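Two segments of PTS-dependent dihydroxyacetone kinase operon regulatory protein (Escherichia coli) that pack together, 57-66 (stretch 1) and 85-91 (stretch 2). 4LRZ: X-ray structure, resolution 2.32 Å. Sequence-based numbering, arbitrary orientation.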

# COMPACT_ATOMS: atom_id res chain seq x y z
N GLY F 57 -11.31 -5.75 5.49
CA GLY F 57 -12.41 -4.95 6.00
C GLY F 57 -12.83 -5.27 7.43
O GLY F 57 -13.18 -4.35 8.17
N GLN F 58 -12.85 -6.55 7.78
CA GLN F 58 -13.34 -7.01 9.10
C GLN F 58 -12.35 -6.61 10.23
O GLN F 58 -12.77 -6.21 11.32
N ALA F 59 -11.04 -6.71 9.94
CA ALA F 59 -10.01 -6.27 10.91
C ALA F 59 -10.12 -4.77 11.19
O ALA F 59 -10.07 -4.33 12.37
N ALA F 60 -10.30 -4.00 10.11
CA ALA F 60 -10.40 -2.55 10.15
C ALA F 60 -11.64 -2.08 10.93
O ALA F 60 -11.62 -1.07 11.69
N LEU F 61 -12.72 -2.82 10.73
CA LEU F 61 -14.00 -2.55 11.36
C LEU F 61 -14.02 -2.92 12.83
O LEU F 61 -14.59 -2.18 13.63
N GLU F 62 -13.52 -4.10 13.18
CA GLU F 62 -13.23 -4.42 14.59
C GLU F 62 -12.48 -3.32 15.32
O GLU F 62 -12.87 -2.95 16.42
N ASP F 63 -11.41 -2.82 14.70
CA ASP F 63 -10.64 -1.73 15.27
C ASP F 63 -11.45 -0.43 15.39
O ASP F 63 -11.32 0.29 16.38
N ALA F 64 -12.30 -0.12 14.40
CA ALA F 64 -13.02 1.15 14.45
C ALA F 64 -13.96 1.06 15.63
O ALA F 64 -14.09 2.01 16.38
N TRP F 65 -14.56 -0.11 15.80
CA TRP F 65 -15.52 -0.35 16.89
C TRP F 65 -14.85 -0.20 18.27
O TRP F 65 -15.34 0.53 19.13
N GLU F 66 -13.75 -0.92 18.46
CA GLU F 66 -12.98 -0.89 19.70
C GLU F 66 -12.74 0.53 20.24
O GLU F 66 -12.95 0.74 21.41
N LEU F 85 -22.06 -8.35 3.73
CA LEU F 85 -21.10 -9.46 3.90
C LEU F 85 -20.78 -9.72 5.39
O LEU F 85 -20.62 -10.87 5.82
N SER F 86 -20.68 -8.64 6.17
CA SER F 86 -20.36 -8.72 7.61
C SER F 86 -20.91 -7.51 8.36
O SER F 86 -21.02 -6.41 7.82
N ARG F 87 -21.25 -7.74 9.63
CA ARG F 87 -21.74 -6.69 10.52
C ARG F 87 -21.03 -6.75 11.87
O ARG F 87 -20.74 -7.83 12.37
N ASN F 88 -20.77 -5.62 12.50
CA ASN F 88 -20.29 -5.64 13.87
C ASN F 88 -20.66 -4.34 14.51
O ASN F 88 -21.30 -3.51 13.85
N GLY F 89 -20.31 -4.16 15.80
CA GLY F 89 -20.75 -2.97 16.53
C GLY F 89 -21.61 -3.34 17.74
O GLY F 89 -21.44 -4.40 18.35
N ASP F 90 -22.52 -2.46 18.11
CA ASP F 90 -23.28 -2.65 19.32
C ASP F 90 -24.37 -3.72 19.17
O ASP F 90 -25.23 -3.61 18.28
N PRO F 91 -24.34 -4.74 20.02
CA PRO F 91 -25.30 -5.87 20.04
C PRO F 91 -26.79 -5.46 19.86
O PRO F 91 -27.50 -5.95 18.93

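This is a modest helix-on-strand contact, burying 340 Å² over both sides, in which a tryptophan ring covers a glycine and one hydrogen bond ties the other end. The helix 57-66 and strand 85-89 run nearly parallel, at 17°, with axes 8.2 Å apart at closest approach. Of the side chains that make contact, those of Leu 61 and Trp 65, one helical turn apart, leave the helix toward the strand, and those of Ser 86 and Asn 88 leave the strand toward the helix, whereas Arg 87 between them points away.

Trp 65 (chi1 t, chi2 -126°) contributes most area. Gly 89 CA lies 3.7 Å from the centroid of the Trp 65 six-membered ring and 17° off its normal, a CH-pi contact over the face. The same face meets the following peptide, with Trp 65 CZ2 3.5 Å from Asp 90 N. The backbone angles of Gly 89 (119/-150) themselves call for glycine.

Asn 88 (chi1 p) fills the middle, beside Leu 61, Glu 62 and Trp 65; its amide is probably turned over in the model, so its polar pairing stays open. Leu 61 has an off-rotamer chi1 of -104°.

At the other end, Gln 58 (m, t) starts sideways, but its extended chain brings its amide to Ser 86 (t): Ser 86 OG donates a hydrogen bond to Gln 58 OE1 at 2.9 Å.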

# COMPACT_ATOMS: atom_id res chain seq x y z
CB GLN F 58 -13.59 -8.53 9.10
CG GLN F 58 -14.87 -8.99 8.36
CD GLN F 58 -15.03 -10.53 8.24
OE1 GLN F 58 -16.14 -11.04 8.33
NE2 GLN F 58 -13.93 -11.26 8.02
CB ALA F 59 -8.59 -6.63 10.40
CB ALA F 60 -10.44 -2.03 8.73
CB LEU F 61 -15.15 -3.22 10.58
CG LEU F 61 -15.97 -2.24 9.75
CD1 LEU F 61 -15.14 -1.29 8.97
CD2 LEU F 61 -17.00 -2.93 8.78
CB GLU F 62 -12.45 -5.75 14.76
CG GLU F 62 -13.36 -6.91 14.35
CD GLU F 62 -12.60 -8.15 13.92
OE1 GLU F 62 -13.26 -9.09 13.38
OE2 GLU F 62 -11.35 -8.18 14.14
CB ASP F 63 -9.35 -1.50 14.47
CG ASP F 63 -8.34 -2.68 14.59
OD1 ASP F 63 -7.20 -2.55 14.09
OD2 ASP F 63 -8.66 -3.76 15.18
CB ALA F 64 -13.81 1.45 13.16
CB TRP F 65 -16.19 -1.72 16.73
CG TRP F 65 -17.10 -2.05 17.85
CD1 TRP F 65 -17.07 -3.16 18.63
CD2 TRP F 65 -18.17 -1.23 18.34
NE1 TRP F 65 -18.05 -3.09 19.58
CE2 TRP F 65 -18.75 -1.92 19.42
CE3 TRP F 65 -18.69 0.02 17.97
CZ2 TRP F 65 -19.83 -1.40 20.16
CZ3 TRP F 65 -19.75 0.54 18.71
CH2 TRP F 65 -20.31 -0.17 19.80
CB GLU F 66 -11.63 -1.60 19.51
CG GLU F 66 -10.87 -1.75 20.84
CD GLU F 66 -9.38 -2.10 20.69
OE1 GLU F 66 -8.65 -1.96 21.71
OE2 GLU F 66 -8.96 -2.51 19.57
CB LEU F 85 -19.80 -9.16 3.13
CG LEU F 85 -19.93 -9.07 1.60
CD1 LEU F 85 -18.64 -8.53 1.01
CD2 LEU F 85 -20.24 -10.44 0.98
CB SER F 86 -18.85 -8.74 7.77
OG SER F 86 -18.48 -9.43 8.97
CB ARG F 87 -23.25 -6.90 10.76
CG ARG F 87 -24.08 -6.94 9.48
CD ARG F 87 -25.03 -8.13 9.45
NE ARG F 87 -25.87 -8.15 10.61
CZ ARG F 87 -25.71 -8.98 11.64
NH1 ARG F 87 -24.74 -9.91 11.63
NH2 ARG F 87 -26.55 -8.88 12.65
CB ASN F 88 -18.78 -5.95 13.97
CG ASN F 88 -17.93 -4.83 13.47
OD1 ASN F 88 -17.00 -4.37 14.13
ND2 ASN F 88 -18.26 -4.36 12.30
CB ASP F 90 -23.89 -1.33 19.76
CG ASP F 90 -24.91 -1.50 20.85
OD1 ASP F 90 -24.53 -1.88 21.96
OD2 ASP F 90 -26.09 -1.24 20.60
CB PRO F 91 -25.05 -6.55 21.40
CG PRO F 91 -23.59 -6.19 21.76
CD PRO F 91 -23.28 -4.87 21.06